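Long-range contacts in adenylate cyclase-like protein (Chlamydia trachomatis, PDB 4QO6), which is a structural protein of the inner membrane ring of the type III secretion system, represented here by a part of its periplasmic region that includes a BON domain: residues L144-F153 with K178-I189; N162-N173 with I192-P203. All coordinates share one frame; numbering follows the deposited sequence.

In the fold
Both contacts lie in the BON domain, their centres about 10 Å apart, and their segments alternate along the chain. Strand 164-172, helix 176-187 and strand 194-202 form a beta-alpha-beta unit: interaction 2 pairs its two strands, while interaction 1 packs its helix against helix 137-150. The two layers meet at several places. Leu144 CD2 comes within 3.3 Å of Ile192 CD1, and Phe153 CE1 lies 3.8 Å from Ile171 CG2. Leu167 and Ile171 of the middle strand also reach Val183 and Phe179 of the crossover helix. Together the contacts make a helical layer seated on one face of a three-stranded sheet completed by strand 157-161.

Interaction 1 (L144-F153 with K178-I189)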
loop_
_atom_site.group_PDB
_atom_site.type_symbol
_atom_site.label_atom_id
_atom_site.label_comp_id
_atom_site.label_asym_id
_atom_site.label_seq_id
_atom_site.Cartn_x
_atom_site.Cartn_y
_atom_site.Cartn_z
ATOM N N LEU A 144 10.025 5.524 15.326
ATOM C CA LEU A 144 9.735 6.823 15.939
ATOM C C LEU A 144 10.433 7.004 17.296
ATOM O O LEU A 144 11.029 7.999 17.536
ATOM C CB LEU A 144 8.212 6.965 16.157
ATOM C CG LEU A 144 7.257 7.039 14.936
ATOM C CD1 LEU A 144 5.793 6.831 15.314
ATOM C CD2 LEU A 144 7.410 8.342 14.174
ATOM N N ALA A 145 10.245 6.038 18.187
ATOM C CA ALA A 145 10.840 6.006 19.466
ATOM C C ALA A 145 12.359 6.062 19.340
ATOM O O ALA A 145 12.975 6.799 20.070
ATOM C CB ALA A 145 10.415 4.751 20.200
ATOM N N GLY A 146 12.956 5.344 18.394
ATOM C CA GLY A 146 14.392 5.466 18.143
ATOM C C GLY A 146 14.857 6.837 17.645
ATOM O O GLY A 146 15.916 7.308 18.065
ATOM N N HIS A 147 14.115 7.492 16.762
ATOM C CA HIS A 147 14.408 8.883 16.395
ATOM C C HIS A 147 14.335 9.848 17.607
ATOM O O HIS A 147 15.129 10.756 17.741
ATOM C CB HIS A 147 13.418 9.376 15.354
ATOM C CG HIS A 147 13.590 8.747 14.010
ATOM N ND1 HIS A 147 12.966 7.567 13.652
ATOM C CD2 HIS A 147 14.307 9.142 12.929
ATOM C CE1 HIS A 147 13.309 7.259 12.413
ATOM N NE2 HIS A 147 14.126 8.192 11.956
ATOM N N LEU A 148 13.364 9.651 18.494
ATOM C CA LEU A 148 13.231 10.569 19.618
ATOM C C LEU A 148 14.429 10.393 20.600
ATOM O O LEU A 148 14.988 11.351 21.067
ATOM C CB LEU A 148 11.907 10.366 20.372
ATOM C CG LEU A 148 10.644 10.751 19.598
ATOM C CD1 LEU A 148 9.422 10.170 20.325
ATOM C CD2 LEU A 148 10.555 12.257 19.404
ATOM N N VAL A 149 14.792 9.152 20.867
ATOM C CA VAL A 149 15.940 8.835 21.671
ATOM C C VAL A 149 17.244 9.351 21.039
ATOM O O VAL A 149 18.025 10.003 21.708
ATOM C CB VAL A 149 16.059 7.338 21.902
ATOM C CG1 VAL A 149 17.303 7.051 22.723
ATOM C CG2 VAL A 149 14.830 6.813 22.614
ATOM N N GLN A 150 17.466 9.099 19.754
ATOM C CA GLN A 150 18.652 9.634 19.078
ATOM C C GLN A 150 18.822 11.156 19.343
ATOM O O GLN A 150 19.936 11.680 19.568
ATOM C CB GLN A 150 18.563 9.396 17.565
ATOM C CG GLN A 150 19.657 10.060 16.758
ATOM C CD GLN A 150 19.794 9.493 15.357
ATOM O OE1 GLN A 150 20.833 8.920 15.023
ATOM N NE2 GLN A 150 18.766 9.673 14.525
ATOM N N SER A 151 17.702 11.853 19.293
ATOM C CA SER A 151 17.691 13.287 19.279
ATOM C C SER A 151 17.748 13.944 20.673
ATOM O O SER A 151 17.857 15.139 20.749
ATOM C CB SER A 151 16.464 13.762 18.520
ATOM O OG SER A 151 16.809 14.006 17.166
ATOM N N GLY A 152 17.693 13.169 21.737
ATOM C CA GLY A 152 17.666 13.694 23.094
ATOM C C GLY A 152 16.267 13.809 23.730
ATOM O O GLY A 152 16.096 14.581 24.689
ATOM N N PHE A 153 15.285 13.021 23.243
ATOM C CA PHE A 153 13.887 13.177 23.643
ATOM C C PHE A 153 13.252 11.879 24.092
ATOM O O PHE A 153 12.150 11.524 23.673
ATOM C CB PHE A 153 13.081 13.828 22.508
ATOM C CG PHE A 153 13.430 15.289 22.273
ATOM C CD1 PHE A 153 13.220 16.238 23.269
ATOM C CD2 PHE A 153 13.932 15.731 21.035
ATOM C CE1 PHE A 153 13.541 17.600 23.044
ATOM C CE2 PHE A 153 14.257 17.080 20.807
ATOM C CZ PHE A 153 14.039 18.023 21.820
ATOM N N LYS A 178 14.705 22.890 18.586
ATOM C CA LYS A 178 15.235 21.568 18.288
ATOM C C LYS A 178 14.103 20.541 18.129
ATOM O O LYS A 178 14.131 19.710 17.221
ATOM C CB LYS A 178 16.199 21.124 19.390
ATOM C CG LYS A 178 16.740 19.703 19.240
ATOM C CD LYS A 178 18.134 19.557 19.837
ATOM C CE LYS A 178 18.426 18.169 20.401
ATOM N NZ LYS A 178 18.230 18.129 21.895
ATOM N N PHE A 179 13.118 20.610 19.020
ATOM C CA PHE A 179 11.974 19.696 18.996
ATOM C C PHE A 179 11.069 19.856 17.763
ATOM O O PHE A 179 10.666 18.872 17.164
ATOM C CB PHE A 179 11.131 19.834 20.265
ATOM C CG PHE A 179 10.064 18.775 20.381
ATOM C CD1 PHE A 179 10.414 17.441 20.551
ATOM C CD2 PHE A 179 8.710 19.109 20.299
ATOM C CE1 PHE A 179 9.436 16.457 20.661
ATOM C CE2 PHE A 179 7.721 18.124 20.401
ATOM C CZ PHE A 179 8.086 16.803 20.585
ATOM N N ARG A 180 10.739 21.092 17.414
ATOM C CA ARG A 180 10.044 21.421 16.166
ATOM C C ARG A 180 10.715 20.774 14.948
ATOM O O ARG A 180 10.060 20.310 14.023
ATOM C CB ARG A 180 10.064 22.932 16.007
ATOM C CG ARG A 180 9.336 23.484 14.793
ATOM C CD ARG A 180 8.868 24.921 15.032
ATOM N NE ARG A 180 8.198 25.081 16.344
ATOM C CZ ARG A 180 8.610 25.859 17.356
ATOM N NH1 ARG A 180 9.703 26.608 17.252
ATOM N NH2 ARG A 180 7.912 25.896 18.491
ATOM N N THR A 181 12.039 20.776 14.957
ATOM C CA THR A 181 12.846 20.148 13.914
ATOM C C THR A 181 12.689 18.625 13.969
ATOM O O THR A 181 12.416 17.991 12.954
ATOM C CB THR A 181 14.325 20.602 14.070
ATOM O OG1 THR A 181 14.398 21.991 13.728
ATOM C CG2 THR A 181 15.299 19.803 13.200
ATOM N N VAL A 182 12.838 18.043 15.156
ATOM C CA VAL A 182 12.639 16.625 15.317
ATOM C C VAL A 182 11.233 16.192 14.866
ATOM O O VAL A 182 11.075 15.108 14.279
ATOM C CB VAL A 182 12.870 16.199 16.765
ATOM C CG1 VAL A 182 12.357 14.790 17.028
ATOM C CG2 VAL A 182 14.349 16.299 17.090
ATOM N N VAL A 183 10.222 17.008 15.134
ATOM C CA VAL A 183 8.875 16.667 14.691
ATOM C C VAL A 183 8.740 16.711 13.164
ATOM O O VAL A 183 8.126 15.832 12.597
ATOM C CB VAL A 183 7.805 17.502 15.411
ATOM C CG1 VAL A 183 6.438 17.362 14.754
ATOM C CG2 VAL A 183 7.728 17.057 16.874
ATOM N N GLN A 184 9.309 17.709 12.496
ATOM C CA GLN A 184 9.298 17.738 11.024
ATOM C C GLN A 184 9.803 16.424 10.439
ATOM O O GLN A 184 9.191 15.847 9.546
ATOM C CB GLN A 184 10.166 18.882 10.488
ATOM C CG GLN A 184 9.479 20.228 10.528
ATOM C CD GLN A 184 8.132 20.180 9.836
ATOM O OE1 GLN A 184 8.008 19.637 8.730
ATOM N NE2 GLN A 184 7.107 20.724 10.488
ATOM N N GLU A 185 10.914 15.953 10.979
ATOM C CA GLU A 185 11.584 14.761 10.490
ATOM C C GLU A 185 10.776 13.476 10.742
ATOM O O GLU A 185 10.799 12.565 9.908
ATOM C CB GLU A 185 12.994 14.669 11.109
ATOM C CG GLU A 185 13.907 15.837 10.715
ATOM C CD GLU A 185 15.214 15.917 11.511
ATOM O OE1 GLU A 185 15.478 15.057 12.390
ATOM O OE2 GLU A 185 15.988 16.867 11.242
ATOM N N LEU A 186 10.061 13.403 11.868
ATOM C CA LEU A 186 9.148 12.283 12.130
ATOM C C LEU A 186 8.007 12.218 11.091
ATOM O O LEU A 186 7.538 11.126 10.749
ATOM C CB LEU A 186 8.536 12.368 13.538
ATOM C CG LEU A 186 9.470 12.339 14.759
ATOM C CD1 LEU A 186 8.708 12.402 16.072
ATOM C CD2 LEU A 186 10.355 11.113 14.747
ATOM N N GLN A 187 7.557 13.373 10.601
ATOM C CA GLN A 187 6.567 13.412 9.524
ATOM C C GLN A 187 7.044 12.756 8.222
ATOM O O GLN A 187 6.235 12.290 7.439
ATOM C CB GLN A 187 6.163 14.850 9.203
ATOM C CG GLN A 187 5.450 15.586 10.315
ATOM C CD GLN A 187 4.689 16.801 9.808
ATOM O OE1 GLN A 187 4.948 17.301 8.710
ATOM N NE2 GLN A 187 3.740 17.280 10.607
ATOM N N ASP A 188 8.351 12.745 7.988
ATOM C CA ASP A 188 8.919 12.236 6.758
ATOM C C ASP A 188 9.432 10.802 6.936
ATOM O O ASP A 188 10.540 10.497 6.544
ATOM C CB ASP A 188 10.018 13.209 6.271
ATOM C CG ASP A 188 9.438 14.573 5.859
ATOM O OD1 ASP A 188 8.620 14.586 4.921
ATOM O OD2 ASP A 188 9.761 15.627 6.459
ATOM N N ILE A 189 8.594 9.927 7.488
ATOM C CA ILE A 189 8.922 8.510 7.740
ATOM C C ILE A 189 7.831 7.554 7.237
ATOM O O ILE A 189 6.652 7.807 7.423
ATOM C CB ILE A 189 9.046 8.255 9.256
ATOM C CG1 ILE A 189 10.396 8.746 9.769
ATOM C CG2 ILE A 189 8.838 6.781 9.616
ATOM C CD1 ILE A 189 10.584 8.524 11.259
#
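The two helices of the BON domain's alpha layer meet here, helix 144-150 running nearly antiparallel to helix 178-187 at 154°, with axes 10.7 Å apart. At one end Ile189 sends its CD1 over a face of the His147 imidazole, a CH-pi contact 3.5 Å from the ring centroid; it belongs to one of two modelled conformers of this histidine and is less certain for that. The same histidine meets Leu186 through its CB, 3.6 Å from Leu186 CD2, the two running antiparallel past one another. Its ND1 is engaged outside the contact, by the carbonyl of Ala143 in the preceding turn. Leu186 divides its branches: CD2 serves His147 and Leu144, while CD1 packs against Leu148 CD2 at 3.8 Å, the two leucines roughly perpendicular. Val182 does likewise, with CG1 on Leu148 and CG2 against Ser151, 3.4 Å from Ser151 OG.

Beyond the helix, Gly152 closes the last turn with a Schellman motif and the chain turns to bring in Phe153. Phe179, its CG trans to the backbone N (chi1 -171°), turns the edge of its ring to the face of Phe153; the centroids are 5.0 Å apart and the planes stand at 73°, a T-shaped pair with Phe179 CD1 over the centre of the other ring. Val182 CG2 and Lys178 CG border the edge of the Phe153 ring. Lys178 bends at its last two torsions and carries NZ to 3.2 Å from Ser151 O. Phe153 and Phe179 both continue onto Ile171 of the sheet.

With no clear hydrogen bond joining the segments, the helices are held mainly by branched aliphatic and aromatic packing; the lysine amine close to the Ser151 carbonyl probably adds a favourable electrostatic term.

Interaction 2 (N162-N173 with I192-P203); sequences NGEAVLTGYINN and IRAVKNFVVLLP
Ile171 carries CG1 between its backbone N and carbonyl carbon (chi1 61°), and Leu201 places CG trans to its N (chi1 -174°); with these rotations Ile171 CD1 meets Leu201 CD1 at 3.6 Å, Leu201 lying at the surface. Leu167 and Ile171 share the face that packs on Val183 and Phe179 of helix 176-187. Leu167 CD1 touches Val195 CG1 at 3.5 Å, and Ile171 CG2 rests against Val199 CG1.

The strands run parallel, as the two strands of a beta-alpha-beta crossover, with a break near Gly169 and Phe198-Val199. Before it, the hydrogen bond from Leu167 N to Lys196 O is almost straight (173° at the hydrogen). After it, Ile171 N donates to Val200 O at 2.9 Å, again nearly linear. Beside the break, Asn197 OD1 accepts from Val199 N in an Asx turn, while Phe198 N still reaches Leu167 O. At the strand start Gly163 O takes two donors, Arg193 N on a lone pair in the carbonyl plane and Ala194 N tilted from that plane.

On the other face Tyr170 and Val200 run alongside each other in the same direction, with Tyr170 CD1 3.7 Å from Val200 CB. Val166 CG1 approaches the edge of the Phe198 ring, in its plane, 3.7 Å from CD2. Lys196 bends across Glu164, bringing CE to 3.3 Å from Glu164 OE2, yet NZ stays 4.2 Å from that oxygen, beyond a salt bridge.

Backbone hydrogen bonds on both sides of the break thus carry the pairing, apolar side chains reinforce it between the strands, and the Glu164-Lys196 attraction probably contributes only modestly.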
loop_
_atom_site.group_PDB
_atom_site.type_symbol
_atom_site.label_atom_id
_atom_site.label_comp_id
_atom_site.label_asym_id
_atom_site.label_seq_id
_atom_site.Cartn_x
_atom_site.Cartn_y
_atom_site.Cartn_z
ATOM N N ASN A 162 -2.884 3.768 12.379
ATOM C CA ASN A 162 -3.567 4.131 11.177
ATOM C C ASN A 162 -3.011 5.373 10.529
ATOM O O ASN A 162 -3.779 6.195 10.024
ATOM C CB ASN A 162 -5.061 4.276 11.412
ATOM C CG ASN A 162 -5.867 3.971 10.154
ATOM O OD1 ASN A 162 -5.720 2.894 9.541
ATOM N ND2 ASN A 162 -6.690 4.924 9.735
ATOM N N GLY A 163 -1.673 5.491 10.518
ATOM C CA GLY A 163 -0.967 6.601 9.844
ATOM C C GLY A 163 -0.827 7.822 10.745
ATOM O O GLY A 163 -0.248 8.854 10.332
ATOM N N GLU A 164 -1.378 7.707 11.961
ATOM C CA GLU A 164 -1.376 8.819 12.927
ATOM C C GLU A 164 -0.462 8.585 14.151
ATOM O O GLU A 164 -0.628 7.620 14.938
ATOM C CB GLU A 164 -2.812 9.132 13.373
ATOM C CG GLU A 164 -2.912 10.462 14.093
ATOM C CD GLU A 164 -4.301 10.768 14.601
ATOM O OE1 GLU A 164 -4.711 10.248 15.685
ATOM O OE2 GLU A 164 -4.964 11.545 13.900
ATOM N N ALA A 165 0.564 9.419 14.219
ATOM C CA ALA A 165 1.484 9.485 15.359
ATOM C C ALA A 165 1.028 10.503 16.440
ATOM O O ALA A 165 0.896 11.693 16.130
ATOM C CB ALA A 165 2.853 9.908 14.853
ATOM N N VAL A 166 0.918 10.050 17.685
ATOM C CA VAL A 166 0.578 10.908 18.834
ATOM C C VAL A 166 1.763 11.052 19.825
ATOM O O VAL A 166 2.290 10.065 20.352
ATOM C CB VAL A 166 -0.671 10.403 19.630
ATOM C CG1 VAL A 166 -1.061 11.398 20.699
ATOM C CG2 VAL A 166 -1.913 10.205 18.757
ATOM N N LEU A 167 2.142 12.300 20.091
ATOM C CA LEU A 167 3.216 12.627 21.022
ATOM C C LEU A 167 2.699 13.242 22.328
ATOM O O LEU A 167 1.885 14.172 22.326
ATOM C CB LEU A 167 4.169 13.605 20.373
ATOM C CG LEU A 167 4.652 13.189 18.990
ATOM C CD1 LEU A 167 5.415 14.337 18.374
ATOM C CD2 LEU A 167 5.489 11.915 19.046
ATOM N N THR A 168 3.227 12.734 23.429
ATOM C CA THR A 168 2.943 13.257 24.754
ATOM C C THR A 168 4.221 13.314 25.582
ATOM O O THR A 168 5.201 12.648 25.278
ATOM C CB THR A 168 2.022 12.300 25.486
ATOM O OG1 THR A 168 2.570 10.974 25.360
ATOM C CG2 THR A 168 0.609 12.365 24.866
ATOM N N GLY A 169 4.188 14.078 26.663
ATOM C CA GLY A 169 5.330 14.167 27.551
ATOM C C GLY A 169 5.620 15.608 27.790
ATOM O O GLY A 169 4.741 16.470 27.614
ATOM N N TYR A 170 6.861 15.868 28.191
ATOM C CA TYR A 170 7.301 17.211 28.589
ATOM C C TYR A 170 8.670 17.530 28.002
ATOM O O TYR A 170 9.504 16.676 27.971
ATOM C CB TYR A 170 7.409 17.284 30.106
ATOM C CG TYR A 170 6.152 16.990 30.880
ATOM C CD1 TYR A 170 5.244 18.001 31.189
ATOM C CD2 TYR A 170 5.918 15.732 31.368
ATOM C CE1 TYR A 170 4.103 17.747 31.928
ATOM C CE2 TYR A 170 4.784 15.449 32.098
ATOM C CZ TYR A 170 3.879 16.445 32.386
ATOM O OH TYR A 170 2.758 16.118 33.113
ATOM N N ILE A 171 8.886 18.739 27.526
ATOM C CA ILE A 171 10.235 19.193 27.136
ATOM C C ILE A 171 10.664 20.479 27.864
ATOM O O ILE A 171 9.812 21.268 28.316
ATOM C CB ILE A 171 10.421 19.412 25.614
ATOM C CG1 ILE A 171 9.487 20.478 25.068
ATOM C CG2 ILE A 171 10.295 18.103 24.858
ATOM C CD1 ILE A 171 9.899 21.019 23.718
ATOM N N ASN A 172 11.987 20.661 27.936
ATOM C CA ASN A 172 12.646 21.802 28.566
ATOM C C ASN A 172 12.427 22.989 27.662
ATOM O O ASN A 172 12.546 22.820 26.464
ATOM C CB ASN A 172 14.144 21.473 28.674
ATOM C CG ASN A 172 14.928 22.490 29.467
ATOM O OD1 ASN A 172 15.150 23.616 29.017
ATOM N ND2 ASN A 172 15.387 22.084 30.643
ATOM N N ASN A 173 12.148 24.173 28.213
ATOM C CA ASN A 173 11.760 25.330 27.361
ATOM C C ASN A 173 12.822 25.724 26.351
ATOM O O ASN A 173 12.512 26.039 25.204
ATOM C CB ASN A 173 11.406 26.576 28.176
ATOM C CG ASN A 173 10.431 27.491 27.443
ATOM O OD1 ASN A 173 10.835 28.383 26.698
ATOM N ND2 ASN A 173 9.144 27.265 27.649
ATOM N N ILE A 192 3.562 7.390 7.710
ATOM C CA ILE A 192 3.055 8.417 8.604
ATOM C C ILE A 192 2.332 9.486 7.832
ATOM O O ILE A 192 2.954 10.177 7.022
ATOM C CB ILE A 192 4.198 9.033 9.428
ATOM C CG1 ILE A 192 4.644 8.013 10.481
ATOM C CG2 ILE A 192 3.745 10.308 10.107
ATOM C CD1 ILE A 192 5.873 8.433 11.226
ATOM N N ARG A 193 1.031 9.624 8.109
ATOM C CA ARG A 193 0.171 10.658 7.513
ATOM C C ARG A 193 -0.005 11.900 8.392
ATOM O O ARG A 193 -0.164 13.008 7.881
ATOM C CB ARG A 193 -1.226 10.097 7.234
ATOM C CG ARG A 193 -1.312 9.073 6.118
ATOM C CD ARG A 193 -2.606 8.288 6.253
ATOM N NE ARG A 193 -2.840 7.371 5.141
ATOM C CZ ARG A 193 -3.896 6.555 5.032
ATOM N NH1 ARG A 193 -4.844 6.517 5.972
ATOM N NH2 ARG A 193 -4.000 5.759 3.974
ATOM N N ALA A 194 -0.025 11.728 9.702
ATOM C CA ALA A 194 -0.184 12.868 10.616
ATOM C C ALA A 194 0.548 12.660 11.932
ATOM O O ALA A 194 0.552 11.514 12.490
ATOM C CB ALA A 194 -1.663 13.086 10.916
ATOM N N VAL A 195 1.121 13.758 12.448
ATOM C CA VAL A 195 1.635 13.779 13.845
ATOM C C VAL A 195 0.780 14.684 14.713
ATOM O O VAL A 195 0.616 15.838 14.392
ATOM C CB VAL A 195 3.081 14.275 13.925
ATOM C CG1 VAL A 195 3.565 14.274 15.379
ATOM C CG2 VAL A 195 3.979 13.397 13.047
ATOM N N LYS A 196 0.187 14.148 15.767
ATOM C CA LYS A 196 -0.552 14.951 16.735
ATOM C C LYS A 196 0.365 15.215 17.933
ATOM O O LYS A 196 0.651 14.293 18.697
ATOM C CB LYS A 196 -1.802 14.222 17.254
ATOM C CG LYS A 196 -2.905 13.895 16.242
ATOM C CD LYS A 196 -3.839 15.067 15.987
ATOM C CE LYS A 196 -4.930 14.705 14.968
ATOM N NZ LYS A 196 -5.080 15.732 13.886
ATOM N N ASN A 197 0.770 16.478 18.100
ATOM C CA ASN A 197 1.664 16.909 19.171
ATOM C C ASN A 197 0.979 17.472 20.445
ATOM O O ASN A 197 0.473 18.568 20.407
ATOM C CB ASN A 197 2.591 17.952 18.576
ATOM C CG ASN A 197 3.692 18.364 19.508
ATOM O OD1 ASN A 197 3.864 17.816 20.573
ATOM N ND2 ASN A 197 4.436 19.336 19.099
ATOM N N PHE A 198 0.976 16.723 21.557
ATOM C CA PHE A 198 0.424 17.200 22.842
ATOM C C PHE A 198 1.503 17.487 23.936
ATOM O O PHE A 198 1.198 17.712 25.123
ATOM C CB PHE A 198 -0.600 16.215 23.378
ATOM C CG PHE A 198 -1.807 16.038 22.472
ATOM C CD1 PHE A 198 -2.773 17.015 22.385
ATOM C CD2 PHE A 198 -1.970 14.886 21.709
ATOM C CE1 PHE A 198 -3.874 16.858 21.552
ATOM C CE2 PHE A 198 -3.077 14.719 20.878
ATOM C CZ PHE A 198 -4.029 15.708 20.797
ATOM N N VAL A 199 2.760 17.547 23.505
ATOM C CA VAL A 199 3.885 17.732 24.404
ATOM C C VAL A 199 3.869 19.095 25.088
ATOM O O VAL A 199 3.754 20.132 24.444
ATOM C CB VAL A 199 5.195 17.570 23.632
ATOM C CG1 VAL A 199 6.412 18.105 24.430
ATOM C CG2 VAL A 199 5.319 16.103 23.256
ATOM N N VAL A 200 3.984 19.067 26.411
ATOM C CA VAL A 200 4.046 20.307 27.181
ATOM C C VAL A 200 5.457 20.953 27.115
ATOM O O VAL A 200 6.497 20.299 27.217
ATOM C CB VAL A 200 3.602 20.044 28.637
ATOM C CG1 VAL A 200 3.688 21.315 29.495
ATOM C CG2 VAL A 200 2.178 19.484 28.661
ATOM N N LEU A 201 5.473 22.256 26.928
ATOM C CA LEU A 201 6.686 23.031 26.959
ATOM C C LEU A 201 6.924 23.614 28.384
ATOM O O LEU A 201 6.233 24.543 28.817
ATOM C CB LEU A 201 6.548 24.131 25.906
ATOM C CG LEU A 201 7.765 25.008 25.642
ATOM C CD1 LEU A 201 8.955 24.121 25.300
ATOM C CD2 LEU A 201 7.480 25.995 24.520
ATOM N N LEU A 202 7.879 23.063 29.131
ATOM C CA LEU A 202 8.114 23.541 30.499
ATOM C C LEU A 202 8.879 24.830 30.504
ATOM O O LEU A 202 9.901 24.934 29.858
ATOM C CB LEU A 202 8.898 22.532 31.316
ATOM C CG LEU A 202 8.124 21.261 31.546
ATOM C CD1 LEU A 202 9.029 20.251 32.227
ATOM C CD2 LEU A 202 6.876 21.512 32.356
ATOM N N PRO A 203 8.405 25.828 31.252
ATOM C CA PRO A 203 9.297 26.960 31.496
ATOM C C PRO A 203 10.229 26.614 32.662
ATOM O O PRO A 203 9.940 25.721 33.472
ATOM C CB PRO A 203 8.336 28.060 31.901
ATOM C CG PRO A 203 7.299 27.290 32.698
ATOM C CD PRO A 203 7.229 25.883 32.139
#